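Local coordinates for methanogen homoaconitase large subunit (Methanocaldococcus jannaschii, PDB 4KP2), which works with its small-subunit partner as a [4Fe-4S] hydro-lyase that converts (R)-homocitrate to homoisocitrate through cis-homoaconitate, in 2-oxosuberate biosynthesis, at residues T175-I180 / A278-E283; V241-E246 / R270-R275. One frame throughout, in Å; residues are numbered along the deposited sequence.

How the contacts relate
Both contacts are partly buried, lie away from the predicted cluster-binding cysteines and reach the same mixed sheet. Contact 1 (175-180 with 278-283) pairs strand 167-180 with strand 282-286 inside that sheet and depends on backbone bonds and on Y280 packed against R177. Contact 2 (241-246 with 270-275) joins the end of strand 239-242 and the start of helix 246-254 to a loop; its chemistry is polar, carried by E243, E246 and R270. That loop leads on into contact 1: V273 and R275 pack on Y280, and R275 forms a salt bridge with E283. Buried T175, I176 and Y280 contrast with exposed Y281 and K282, as buried A244, D245 and I271 do with exposed E246 and T272.

Contact 1 (T175-I180 / A278-E283); sequences TIRVDI and ANYYKE
R177 lays its CB over the face of the Y280 ring, 3.5 Å from the ring centroid and 10° off its normal, a CH-pi contact made by the aliphatic root of the arginine. T175 closes in at the rim of the same ring, its CG2 3.6 Å from Y280 CD1, while A278 C lies off-centre over the opposite face. This packing round the Y280 ring is the tight part. A bend at chi2 (77°) carries the arginine past the phenol end to grip D179 side-on: R177 NE donates to D179 OD1 at 2.9 Å and R177 NH2 to OD2, both from above the carboxylate plane. E211 of the neighbouring strand binds both R177 NH1 and Y280 OH. On this face E283 brushes R177 CB with its CG and sends its carboxylate to R275. R177 and E283 form a parallel beta bridge between strands 167-180 and 282-286 of a mixed sheet, and R177 N donates to K282 O at 3.0 Å. Replacing Y280 with an alanine is likely to uncover R177 CB, open a gap between it and A278, and leave E211 without its phenol partner. On the other face I176 CD1 makes one close touch, 3.2 Å from K282 O. The solvent side is looser: exposed Y281 and K282 lead away, and Y281 N reaches T175 O by a long, bent bond of 3.3 Å.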
loop_
_atom_site.group_PDB
_atom_site.type_symbol
_atom_site.label_atom_id
_atom_site.label_comp_id
_atom_site.label_asym_id
_atom_site.label_seq_id
_atom_site.Cartn_x
_atom_site.Cartn_y
_atom_site.Cartn_z
ATOM N N THR A 175 24.180 21.176 25.432
ATOM C CA THR A 175 23.739 21.593 24.107
ATOM C C THR A 175 24.884 21.846 23.133
ATOM O O THR A 175 25.691 22.755 23.326
ATOM C CB THR A 175 22.864 22.856 24.181
ATOM O OG1 THR A 175 21.660 22.565 24.902
ATOM C CG2 THR A 175 22.508 23.336 22.786
ATOM N N ILE A 176 24.943 21.035 22.083
ATOM C CA ILE A 176 25.857 21.290 20.979
ATOM C C ILE A 176 25.171 22.210 19.970
ATOM O O ILE A 176 24.251 21.803 19.255
ATOM C CB ILE A 176 26.334 19.974 20.318
ATOM C CG1 ILE A 176 26.898 20.232 18.917
ATOM C CG2 ILE A 176 25.207 18.961 20.268
ATOM C CD1 ILE A 176 28.219 20.962 18.907
ATOM N N ARG A 177 25.609 23.463 19.945
ATOM C CA ARG A 177 25.027 24.465 19.065
ATOM C C ARG A 177 25.494 24.263 17.630
ATOM O O ARG A 177 26.690 24.143 17.369
ATOM C CB ARG A 177 25.404 25.865 19.544
ATOM C CG ARG A 177 25.116 26.968 18.544
ATOM C CD ARG A 177 23.644 27.326 18.498
ATOM N NE ARG A 177 23.400 28.420 17.564
ATOM C CZ ARG A 177 22.267 29.112 17.497
ATOM N NH1 ARG A 177 21.264 28.829 18.315
ATOM N NH2 ARG A 177 22.140 30.093 16.613
ATOM N N VAL A 178 24.543 24.225 16.704
ATOM C CA VAL A 178 24.861 24.057 15.291
ATOM C C VAL A 178 24.350 25.240 14.475
ATOM O O VAL A 178 23.171 25.305 14.126
ATOM C CB VAL A 178 24.269 22.750 14.729
ATOM C CG1 VAL A 178 24.651 22.581 13.266
ATOM C CG2 VAL A 178 24.748 21.560 15.544
ATOM N N ASP A 179 25.245 26.178 14.183
ATOM C CA ASP A 179 24.907 27.320 13.345
ATOM C C ASP A 179 25.097 26.977 11.875
ATOM O O ASP A 179 26.172 26.540 11.463
ATOM C CB ASP A 179 25.760 28.539 13.710
ATOM C CG ASP A 179 25.316 29.197 15.001
ATOM O OD1 ASP A 179 25.858 28.841 16.068
ATOM O OD2 ASP A 179 24.428 30.075 14.947
ATOM N N ILE A 180 24.049 27.173 11.085
ATOM C CA ILE A 180 24.114 26.907 9.655
ATOM C C ILE A 180 23.975 28.204 8.867
ATOM O O ILE A 180 22.905 28.810 8.832
ATOM C CB ILE A 180 23.021 25.920 9.218
ATOM C CG1 ILE A 180 23.051 24.671 10.102
ATOM C CG2 ILE A 180 23.198 25.544 7.758
ATOM C CD1 ILE A 180 22.004 23.646 9.744
ATOM N N ALA A 278 24.535 32.478 26.080
ATOM C CA ALA A 278 24.316 31.045 26.191
ATOM C C ALA A 278 25.615 30.290 25.972
ATOM O O ALA A 278 26.147 30.271 24.866
ATOM C CB ALA A 278 23.252 30.582 25.203
ATOM N N ASN A 279 26.113 29.661 27.033
ATOM C CA ASN A 279 27.333 28.860 26.959
ATOM C C ASN A 279 27.064 27.402 26.596
ATOM O O ASN A 279 26.464 26.653 27.373
ATOM C CB ASN A 279 28.113 28.943 28.275
ATOM C CG ASN A 279 29.487 28.311 28.180
ATOM O OD1 ASN A 279 30.045 28.169 27.092
ATOM N ND2 ASN A 279 30.040 27.928 29.325
ATOM N N TYR A 280 27.517 27.008 25.411
ATOM C CA TYR A 280 27.291 25.661 24.917
ATOM C C TYR A 280 28.483 24.764 25.229
ATOM O O TYR A 280 29.588 25.248 25.480
ATOM C CB TYR A 280 27.048 25.695 23.408
ATOM C CG TYR A 280 25.957 26.654 22.981
ATOM C CD1 TYR A 280 24.620 26.279 23.011
ATOM C CD2 TYR A 280 26.265 27.935 22.545
ATOM C CE1 TYR A 280 23.621 27.153 22.622
ATOM C CE2 TYR A 280 25.273 28.816 22.154
ATOM C CZ TYR A 280 23.953 28.419 22.194
ATOM O OH TYR A 280 22.962 29.292 21.807
ATOM N N TYR A 281 28.248 23.455 25.221
ATOM C CA TYR A 281 29.321 22.490 25.402
ATOM C C TYR A 281 30.304 22.618 24.247
ATOM O O TYR A 281 31.521 22.541 24.436
ATOM C CB TYR A 281 28.756 21.071 25.464
ATOM C CG TYR A 281 29.805 19.999 25.656
ATOM C CD1 TYR A 281 30.299 19.705 26.920
ATOM C CD2 TYR A 281 30.299 19.276 24.576
ATOM C CE1 TYR A 281 31.256 18.726 27.103
ATOM C CE2 TYR A 281 31.255 18.297 24.749
ATOM C CZ TYR A 281 31.730 18.025 26.013
ATOM O OH TYR A 281 32.684 17.048 26.188
ATOM N N LYS A 282 29.763 22.814 23.050
ATOM C CA LYS A 282 30.582 23.060 21.872
ATOM C C LYS A 282 29.741 23.738 20.800
ATOM O O LYS A 282 28.524 23.568 20.756
ATOM C CB LYS A 282 31.183 21.761 21.329
ATOM C CG LYS A 282 32.331 21.987 20.358
ATOM C CD LYS A 282 33.490 22.682 21.056
ATOM C CE LYS A 282 34.431 23.345 20.066
ATOM N NZ LYS A 282 33.783 24.497 19.375
ATOM N N GLU A 283 30.387 24.520 19.944
ATOM C CA GLU A 283 29.683 25.205 18.866
ATOM C C GLU A 283 30.295 24.857 17.527
ATOM O O GLU A 283 31.513 24.915 17.362
ATOM C CB GLU A 283 29.732 26.716 19.061
ATOM C CG GLU A 283 29.229 27.169 20.420
ATOM C CD GLU A 283 29.223 28.690 20.569
ATOM O OE1 GLU A 283 29.260 29.399 19.532
ATOM O OE2 GLU A 283 29.181 29.174 21.724
#

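Contact 2 (V241-E246 / R270-R275); sequences VIEADE and RITVNR
With CG anti to the backbone N (chi1 -175°) and chi2 also extended, E243 runs straight out to the backbone of I271-V273; R270, extended from CB to its guanidinium (chi1 177°), reaches back the other way to A244-E246. The E243 carboxylate lands astride T272 and V273. Its OE1 accepts the V273 N-H at 2.9 Å, with an angle of 142° at the hydrogen, and is met from above the carboxylate plane. OE2 of E243 lies 3.3 Å from T272 CG2, and E243 CG passes 3.7 Å from I271 O, so the methylene part and both oxygens all touch the loop. T272 O also accepts a bond from K27 of helix 24-33. At the opposite end, the R270 guanidinium sets one face over D245 CA, off-centre, with NH2 3.9 Å from that carbon, and its NE stands 3.4 Å from A244 O. E246, bent at chi2, crosses the arginine at about a right angle, and its OE1 meets R270 NH1 at 3.3 Å in a salt bridge whose hydrogen bond is weak. The D245 carboxylate does not join R270: D245 is the N-cap of helix 246-254, its side chain capping a backbone N, and OD1 binds T248 OG1 and R225. The contact thus fastens a strand-to-helix turn to the loop that follows helix 260-267. E246 OE2 is taken by K267, so one carboxylate is shared between two cations; this sharing probably eases the like charges of K267 and R270, while the shorter V273 N to E243 OE1 bond probably holds the loop more firmly than the weak R270-E246 pair.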
loop_
_atom_site.group_PDB
_atom_site.type_symbol
_atom_site.label_atom_id
_atom_site.label_comp_id
_atom_site.label_asym_id
_atom_site.label_seq_id
_atom_site.Cartn_x
_atom_site.Cartn_y
_atom_site.Cartn_z
ATOM N N VAL A 241 16.485 20.690 18.710
ATOM C CA VAL A 241 15.532 21.780 18.895
ATOM C C VAL A 241 15.887 23.020 18.072
ATOM O O VAL A 241 17.059 23.374 17.926
ATOM C CB VAL A 241 15.379 22.143 20.396
ATOM C CG1 VAL A 241 16.668 22.732 20.949
ATOM C CG2 VAL A 241 14.208 23.093 20.607
ATOM N N ILE A 242 14.862 23.662 17.519
ATOM C CA ILE A 242 15.035 24.886 16.745
ATOM C C ILE A 242 14.173 26.005 17.321
ATOM O O ILE A 242 12.994 25.802 17.617
ATOM C CB ILE A 242 14.676 24.667 15.260
ATOM C CG1 ILE A 242 15.690 23.729 14.605
ATOM C CG2 ILE A 242 14.631 25.990 14.511
ATOM C CD1 ILE A 242 15.456 23.509 13.132
ATOM N N GLU A 243 14.773 27.182 17.482
ATOM C CA GLU A 243 14.082 28.341 18.034
ATOM C C GLU A 243 12.858 28.719 17.204
ATOM O O GLU A 243 12.921 28.777 15.975
ATOM C CB GLU A 243 15.045 29.525 18.130
ATOM C CG GLU A 243 14.467 30.759 18.800
ATOM C CD GLU A 243 15.487 31.871 18.938
ATOM O OE1 GLU A 243 16.438 31.712 19.731
ATOM O OE2 GLU A 243 15.341 32.900 18.245
ATOM N N ALA A 244 11.746 28.971 17.887
ATOM C CA ALA A 244 10.489 29.293 17.223
ATOM C C ALA A 244 10.457 30.741 16.747
ATOM O O ALA A 244 10.893 31.648 17.454
ATOM C CB ALA A 244 9.317 29.015 18.150
ATOM N N ASP A 245 9.935 30.948 15.543
ATOM C CA ASP A 245 9.830 32.287 14.979
ATOM C C ASP A 245 8.517 32.452 14.226
ATOM O O ASP A 245 7.611 31.631 14.358
ATOM C CB ASP A 245 11.010 32.570 14.049
ATOM C CG ASP A 245 11.018 31.673 12.829
ATOM O OD1 ASP A 245 10.461 30.558 12.903
ATOM O OD2 ASP A 245 11.586 32.082 11.794
ATOM N N GLU A 246 8.426 33.515 13.432
ATOM C CA GLU A 246 7.213 33.817 12.677
ATOM C C GLU A 246 6.847 32.710 11.692
ATOM O O GLU A 246 5.669 32.460 11.439
ATOM C CB GLU A 246 7.358 35.147 11.937
ATOM C CG GLU A 246 6.551 36.286 12.539
ATOM C CD GLU A 246 7.025 36.676 13.926
ATOM O OE1 GLU A 246 8.216 36.457 14.236
ATOM O OE2 GLU A 246 6.205 37.205 14.706
ATOM N N ARG A 270 6.904 33.294 23.819
ATOM C CA ARG A 270 8.006 33.021 22.904
ATOM C C ARG A 270 9.346 33.008 23.632
ATOM O O ARG A 270 9.630 33.884 24.448
ATOM C CB ARG A 270 8.030 34.051 21.771
ATOM C CG ARG A 270 9.186 33.882 20.796
ATOM C CD ARG A 270 9.095 34.874 19.648
ATOM N NE ARG A 270 10.240 34.776 18.747
ATOM C CZ ARG A 270 10.374 35.478 17.627
ATOM N NH1 ARG A 270 9.428 36.335 17.260
ATOM N NH2 ARG A 270 11.453 35.323 16.872
ATOM N N ILE A 271 10.165 32.005 23.330
ATOM C CA ILE A 271 11.475 31.871 23.953
ATOM C C ILE A 271 12.602 32.107 22.950
ATOM O O ILE A 271 12.727 31.389 21.959
ATOM C CB ILE A 271 11.649 30.487 24.600
ATOM C CG1 ILE A 271 10.623 30.293 25.719
ATOM C CG2 ILE A 271 13.062 30.325 25.137
ATOM C CD1 ILE A 271 10.770 28.987 26.465
ATOM N N THR A 272 13.420 33.119 23.219
ATOM C CA THR A 272 14.511 33.489 22.326
ATOM C C THR A 272 15.857 33.295 23.019
ATOM O O THR A 272 15.945 33.361 24.245
ATOM C CB THR A 272 14.378 34.955 21.878
ATOM O OG1 THR A 272 12.999 35.258 21.631
ATOM C CG2 THR A 272 15.186 35.214 20.615
ATOM N N VAL A 273 16.900 33.055 22.232
ATOM C CA VAL A 273 18.242 32.849 22.768
ATOM C C VAL A 273 19.225 33.889 22.237
ATOM O O VAL A 273 19.329 34.100 21.030
ATOM C CB VAL A 273 18.774 31.445 22.418
ATOM C CG1 VAL A 273 20.244 31.316 22.797
ATOM C CG2 VAL A 273 17.942 30.377 23.106
ATOM N N ASN A 274 19.945 34.535 23.150
ATOM C CA ASN A 274 20.964 35.507 22.781
ATOM C C ASN A 274 22.340 34.852 22.692
ATOM O O ASN A 274 22.700 34.020 23.528
ATOM C CB ASN A 274 20.986 36.654 23.793
ATOM C CG ASN A 274 21.704 37.891 23.274
ATOM O OD1 ASN A 274 22.628 37.802 22.464
ATOM N ND2 ASN A 274 21.282 39.057 23.750
ATOM N N ARG A 275 23.106 35.225 21.674
ATOM C CA ARG A 275 24.468 34.722 21.535
ATOM C C ARG A 275 25.389 35.163 22.688
ATOM O O ARG A 275 25.258 36.264 23.225
ATOM C CB ARG A 275 25.039 35.117 20.167
ATOM C CG ARG A 275 24.284 34.488 19.003
ATOM C CD ARG A 275 24.361 32.968 19.102
ATOM N NE ARG A 275 25.736 32.480 18.943
ATOM C CZ ARG A 275 26.087 31.196 18.994
ATOM N NH1 ARG A 275 27.356 30.830 18.847
ATOM N NH2 ARG A 275 25.164 30.271 19.212
#